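Local structure of glycerophosphoryl diester phosphodiesterase (Parabacteroides distasonis, 3MZ2) at residues 121-126 against 152-157; 146-151 against 178-183. The protein probably hydrolyses glycerophosphodiesters, releasing an alcohol and glycerol phosphate. One frame throughout, in Å; residues are numbered along the deposited sequence.

Contact 1 (121-126 against 152-157)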
loop_
_atom_site.group_PDB
_atom_site.type_symbol
_atom_site.label_atom_id
_atom_site.label_comp_id
_atom_site.label_asym_id
_atom_site.label_seq_id
_atom_site.Cartn_x
_atom_site.Cartn_y
_atom_site.Cartn_z
ATOM N N THR A 121 -8.913 18.913 3.010
ATOM C CA THR A 121 -9.225 18.099 1.839
ATOM C C THR A 121 -8.110 18.208 0.808
ATOM O O THR A 121 -7.384 19.216 0.751
ATOM C CB THR A 121 -10.532 18.514 1.146
ATOM O OG1 THR A 121 -10.393 19.837 0.655
ATOM C CG2 THR A 121 -11.753 18.360 2.056
ATOM N N LEU A 122 -7.981 17.198 -0.032
ATOM C CA LEU A 122 -7.126 17.264 -1.194
ATOM C C LEU A 122 -7.510 18.413 -2.107
ATOM O O LEU A 122 -6.639 19.130 -2.615
ATOM C CB LEU A 122 -7.086 15.916 -1.963
ATOM C CG LEU A 122 -6.319 15.974 -3.283
ATOM C CD1 LEU A 122 -4.821 16.328 -3.068
ATOM C CD2 LEU A 122 -6.495 14.678 -4.091
ATOM N N GLU A 123 -8.812 18.631 -2.293
ATOM C CA GLU A 123 -9.270 19.736 -3.108
ATOM C C GLU A 123 -8.754 21.088 -2.620
ATOM O O GLU A 123 -8.291 21.918 -3.408
ATOM C CB GLU A 123 -10.795 19.760 -3.128
ATOM C CG GLU A 123 -11.373 20.812 -4.065
ATOM C CD GLU A 123 -11.017 20.565 -5.527
ATOM O OE1 GLU A 123 -10.664 19.422 -5.886
ATOM O OE2 GLU A 123 -11.106 21.528 -6.330
ATOM N N GLU A 124 -8.848 21.332 -1.315
ATOM C CA GLU A 124 -8.333 22.596 -0.751
ATOM C C GLU A 124 -6.845 22.748 -1.039
ATOM O O GLU A 124 -6.384 23.858 -1.367
ATOM C CB GLU A 124 -8.557 22.684 0.762
ATOM C CG GLU A 124 -7.861 23.866 1.445
ATOM C CD GLU A 124 -8.026 23.829 2.949
ATOM O OE1 GLU A 124 -8.383 22.753 3.476
ATOM O OE2 GLU A 124 -7.809 24.874 3.591
ATOM N N ALA A 125 -6.090 21.639 -0.941
ATOM C CA ALA A 125 -4.671 21.696 -1.165
ATOM C C ALA A 125 -4.333 21.981 -2.626
ATOM O O ALA A 125 -3.434 22.782 -2.926
ATOM C CB ALA A 125 -4.011 20.370 -0.698
ATOM N N ILE A 126 -5.063 21.347 -3.531
ATOM C CA ILE A 126 -4.853 21.535 -4.958
ATOM C C ILE A 126 -5.156 22.997 -5.335
ATOM O O ILE A 126 -4.366 23.633 -6.042
ATOM C CB ILE A 126 -5.728 20.546 -5.787
ATOM C CG1 ILE A 126 -5.219 19.115 -5.674
ATOM C CG2 ILE A 126 -5.790 20.903 -7.306
ATOM C CD1 ILE A 126 -6.169 18.142 -6.272
ATOM N N THR A 152 -7.202 15.130 -14.054
ATOM C CA THR A 152 -7.573 15.430 -15.406
ATOM C C THR A 152 -8.733 16.409 -15.457
ATOM O O THR A 152 -8.696 17.406 -16.189
ATOM C CB THR A 152 -7.891 14.184 -16.227
ATOM O OG1 THR A 152 -6.758 13.316 -16.168
ATOM C CG2 THR A 152 -8.184 14.532 -17.729
ATOM N N ASP A 153 -9.779 16.122 -14.677
ATOM C CA ASP A 153 -11.005 16.961 -14.694
ATOM C C ASP A 153 -10.698 18.397 -14.240
ATOM O O ASP A 153 -11.314 19.353 -14.709
ATOM C CB ASP A 153 -12.079 16.417 -13.747
ATOM C CG ASP A 153 -12.729 15.077 -14.222
ATOM O OD1 ASP A 153 -12.449 14.551 -15.321
ATOM O OD2 ASP A 153 -13.539 14.558 -13.430
HETATM N N MSE A 154 -9.725 18.540 -13.345
HETATM C CA MSE A 154 -9.344 19.818 -12.721
HETATM C C MSE A 154 -8.282 20.551 -13.543
HETATM O O MSE A 154 -7.898 21.685 -13.194
HETATM C CB MSE A 154 -8.769 19.598 -11.307
HETATM C CG MSE A 154 -9.769 19.061 -10.298
HETATM SE SE MSE A 154 -9.092 19.056 -8.491
HETATM C CE MSE A 154 -9.009 20.993 -8.190
ATOM N N GLN A 155 -7.795 19.903 -14.607
ATOM C CA GLN A 155 -6.695 20.442 -15.439
ATOM C C GLN A 155 -5.516 20.778 -14.542
ATOM O O GLN A 155 -4.829 21.751 -14.779
ATOM C CB GLN A 155 -7.164 21.611 -16.326
ATOM C CG GLN A 155 -8.425 21.245 -17.136
ATOM C CD GLN A 155 -8.990 22.392 -17.997
ATOM O OE1 GLN A 155 -10.133 22.338 -18.424
ATOM N NE2 GLN A 155 -8.190 23.365 -18.283
ATOM N N ALA A 156 -5.223 19.889 -13.590
ATOM C CA ALA A 156 -4.199 20.105 -12.549
ATOM C C ALA A 156 -2.883 19.407 -12.871
ATOM O O ALA A 156 -1.993 19.333 -12.045
ATOM C CB ALA A 156 -4.733 19.626 -11.137
ATOM N N GLU A 157 -2.753 18.880 -14.083
ATOM C CA GLU A 157 -1.486 18.210 -14.467
ATOM C C GLU A 157 -0.216 18.994 -14.255
ATOM O O GLU A 157 0.825 18.375 -13.945
ATOM C CB GLU A 157 -1.507 17.737 -15.902
ATOM C CG GLU A 157 -2.721 16.832 -16.287
ATOM C CD GLU A 157 -3.876 17.582 -16.946
ATOM O OE1 GLU A 157 -4.127 18.769 -16.611
ATOM O OE2 GLU A 157 -4.562 16.974 -17.812
#
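In the outer helical layer of the barrel, the first turns of helix 122-129 pack through Glu-123 and Ile-126 against Met-154 and Ala-156, where helix 144-153 runs out. Met-154, deposited as selenomethionine, is the central side chain and reaches over with a chain bent at its last torsion; in the conformer given, its SE lies 3.8 Å from CD1 of Ile-126. Ile-126 points toward the other segment. Its CG1 lies anti to the carbonyl carbon (chi1 -71°), which turns CG2 toward Ala-156, and that methyl lies 4.2 Å from the alanine CB. The small alanine lets the branched side chain approach, while Leu-135 and Tyr-159 border the isoleucine too. From the direction opposite to Met-154 comes Glu-123, whose carboxylate meets the selenomethyl end. Glu-123 and Met-154 are each modelled in two conformers, so the very short approaches of Met-154 to Glu-123 and to Ile-126 are doubtful. The start of helix 122-129 is capped by Thr-121, a threonine suited to the N-cap, whose OG1 accepts from Glu-124 N at 2.9 Å; the end of helix 144-153 is closed by a Schellman motif at Gln-155, with positive phi (54°). A capped helix start beside a Schellman helix end, joined by apolar side chains, is a packing of neighbouring outer helices in a TIM barrel.

Contact 2 (146-151 against 178-183); sequences RTAQLI and PNFMFE
Phe-180 drives its ring edge-on into helix 144-153 between Ala-148 and Ile-151, residues one helical turn apart. From CB, with CG placed anti to the carbonyl carbon (chi1 -73°), the side chain leaves the loop ahead of strand 182-185 and heads for the helix. Of the ring atoms, CD1 makes a loose contact with Ile-151 CG2 at 4.1 Å. CE1, one atom further out, meets that methyl more firmly at 3.7 Å and also lies near the isoleucine CB. On the other side of the ring CE2 faces Ala-148 CB at 4.0 Å. The tip, CZ, is 3.9 Å from the same CB and 3.5 Å from Ala-148 O, which lies in the ring plane at the edge; this oxygen also accepts from Thr-152 OG1. The small Ala-148 leaves room for the ring edge to approach the helix backbone, and the branched Ile-151 offers a methyl beside it. Phe-173 and Ile-162 add further apolar neighbours. An alanine in place of Phe-180 would probably open a gap against the helix and leave Ala-148 and Ile-151 without their aromatic partner. A ring carried just ahead of a barrel strand and buried against an outer helix belongs to the helix-on-sheet packing of the TIM barrel.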
loop_
_atom_site.group_PDB
_atom_site.type_symbol
_atom_site.label_atom_id
_atom_site.label_comp_id
_atom_site.label_asym_id
_atom_site.label_seq_id
_atom_site.Cartn_x
_atom_site.Cartn_y
_atom_site.Cartn_z
ATOM N N ARG A 146 -9.796 7.066 -9.821
ATOM C CA ARG A 146 -10.358 8.292 -9.261
ATOM C C ARG A 146 -9.317 9.380 -9.258
ATOM O O ARG A 146 -9.603 10.542 -9.609
ATOM C CB ARG A 146 -10.860 8.095 -7.814
ATOM C CG ARG A 146 -11.688 9.282 -7.372
ATOM C CD ARG A 146 -12.466 9.033 -6.154
ATOM N NE ARG A 146 -12.896 10.308 -5.622
ATOM C CZ ARG A 146 -13.508 10.445 -4.466
ATOM N NH1 ARG A 146 -13.800 9.375 -3.725
ATOM N NH2 ARG A 146 -13.831 11.649 -4.063
ATOM N N THR A 147 -8.107 9.029 -8.839
ATOM C CA THR A 147 -7.009 9.998 -8.833
ATOM C C THR A 147 -6.754 10.515 -10.271
ATOM O O THR A 147 -6.602 11.734 -10.472
ATOM C CB THR A 147 -5.776 9.357 -8.273
ATOM O OG1 THR A 147 -6.064 8.963 -6.921
ATOM C CG2 THR A 147 -4.523 10.321 -8.384
ATOM N N ALA A 148 -6.670 9.595 -11.230
ATOM C CA ALA A 148 -6.508 10.005 -12.641
ATOM C C ALA A 148 -7.587 11.007 -13.059
ATOM O O ALA A 148 -7.297 12.043 -13.664
ATOM C CB ALA A 148 -6.471 8.799 -13.603
ATOM N N GLN A 149 -8.832 10.707 -12.717
ATOM C CA GLN A 149 -9.935 11.562 -13.167
ATOM C C GLN A 149 -9.938 12.916 -12.451
ATOM O O GLN A 149 -10.242 13.954 -13.074
ATOM C CB GLN A 149 -11.259 10.848 -12.960
ATOM C CG GLN A 149 -11.428 9.676 -13.935
ATOM C CD GLN A 149 -12.499 8.677 -13.511
ATOM O OE1 GLN A 149 -12.955 8.669 -12.363
ATOM N NE2 GLN A 149 -12.891 7.809 -14.455
ATOM N N LEU A 150 -9.637 12.942 -11.160
ATOM C CA LEU A 150 -9.636 14.210 -10.420
ATOM C C LEU A 150 -8.617 15.172 -11.017
ATOM O O LEU A 150 -8.916 16.320 -11.253
ATOM C CB LEU A 150 -9.300 14.003 -8.943
ATOM C CG LEU A 150 -9.365 15.274 -8.070
ATOM C CD1 LEU A 150 -10.737 15.919 -8.095
ATOM C CD2 LEU A 150 -8.971 14.914 -6.627
ATOM N N ILE A 151 -7.389 14.692 -11.244
ATOM C CA ILE A 151 -6.333 15.576 -11.788
ATOM C C ILE A 151 -6.701 16.056 -13.224
ATOM O O ILE A 151 -6.574 17.252 -13.565
ATOM C CB ILE A 151 -4.968 14.884 -11.809
ATOM C CG1 ILE A 151 -4.546 14.579 -10.373
ATOM C CG2 ILE A 151 -3.909 15.767 -12.464
ATOM C CD1 ILE A 151 -3.289 13.622 -10.267
ATOM N N PRO A 178 -1.651 11.323 -21.047
ATOM C CA PRO A 178 -0.193 11.438 -21.242
ATOM C C PRO A 178 0.452 12.731 -20.819
ATOM O O PRO A 178 1.667 12.906 -20.995
ATOM C CB PRO A 178 -0.043 11.265 -22.768
ATOM C CG PRO A 178 -1.321 11.759 -23.300
ATOM C CD PRO A 178 -2.353 11.247 -22.339
ATOM N N ASN A 179 -0.335 13.661 -20.295
ATOM C CA ASN A 179 0.190 14.883 -19.724
ATOM C C ASN A 179 0.518 14.737 -18.242
ATOM O O ASN A 179 1.009 15.667 -17.625
ATOM C CB ASN A 179 -0.798 16.019 -19.952
ATOM C CG ASN A 179 -0.897 16.426 -21.434
ATOM O OD1 ASN A 179 0.095 16.387 -22.178
ATOM N ND2 ASN A 179 -2.089 16.704 -21.879
ATOM N N PHE A 180 0.273 13.572 -17.645
ATOM C CA PHE A 180 0.654 13.399 -16.248
ATOM C C PHE A 180 2.182 13.389 -16.062
ATOM O O PHE A 180 2.944 12.877 -16.906
ATOM C CB PHE A 180 0.147 12.083 -15.708
ATOM C CG PHE A 180 -1.342 11.979 -15.454
ATOM C CD1 PHE A 180 -2.104 13.040 -14.962
ATOM C CD2 PHE A 180 -1.959 10.746 -15.609
ATOM C CE1 PHE A 180 -3.477 12.885 -14.750
ATOM C CE2 PHE A 180 -3.296 10.572 -15.364
ATOM C CZ PHE A 180 -4.048 11.620 -14.922
HETATM N N MSE A 181 2.618 13.912 -14.928
HETATM C CA MSE A 181 4.019 13.862 -14.509
HETATM C C MSE A 181 4.123 12.942 -13.309
HETATM O O MSE A 181 3.259 13.002 -12.435
HETATM C CB MSE A 181 4.488 15.259 -14.185
HETATM C CG MSE A 181 5.885 15.474 -13.683
HETATM SE SE MSE A 181 7.119 15.618 -15.190
HETATM C CE MSE A 181 8.626 14.767 -14.331
ATOM N N PHE A 182 5.197 12.153 -13.238
ATOM C CA PHE A 182 5.345 11.145 -12.214
ATOM C C PHE A 182 6.524 11.367 -11.278
ATOM O O PHE A 182 7.607 11.806 -11.730
ATOM C CB PHE A 182 5.515 9.777 -12.883
ATOM C CG PHE A 182 4.336 9.396 -13.705
ATOM C CD1 PHE A 182 3.127 9.116 -13.095
ATOM C CD2 PHE A 182 4.424 9.362 -15.080
ATOM C CE1 PHE A 182 2.016 8.800 -13.852
ATOM C CE2 PHE A 182 3.308 9.062 -15.873
ATOM C CZ PHE A 182 2.121 8.737 -15.269
ATOM N N GLU A 183 6.317 10.976 -10.013
ATOM C CA GLU A 183 7.443 10.606 -9.144
ATOM C C GLU A 183 7.506 9.063 -9.209
ATOM O O GLU A 183 6.598 8.399 -8.781
ATOM C CB GLU A 183 7.241 11.074 -7.699
ATOM C CG GLU A 183 8.379 10.567 -6.826
ATOM C CD GLU A 183 8.218 10.860 -5.374
ATOM O OE1 GLU A 183 8.100 12.065 -5.026
ATOM O OE2 GLU A 183 8.302 9.877 -4.607
#

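Helix 144-153 serves both contacts: its exit meets helix 122-129 in contact 1, and its preceding turns receive Phe-180 in contact 2. The contact centres are 10 Å apart. A probable hydrogen bond from Ala-156 N to Ile-151 O (3.0 Å) joins them through the Schellman turn, tying Ala-156 of contact 1 to the helix used by contact 2. Side chains bridge them as well: Thr-152 OG1 lies 3.4 Å from Phe-180 CZ. Helix 144-153 ends here and the chain next enters strand 160-164, so both contacts probably lie toward the amino-terminal end of the barrel strands; TIM-barrel enzymes carry their active sites at the carboxyl-terminal end.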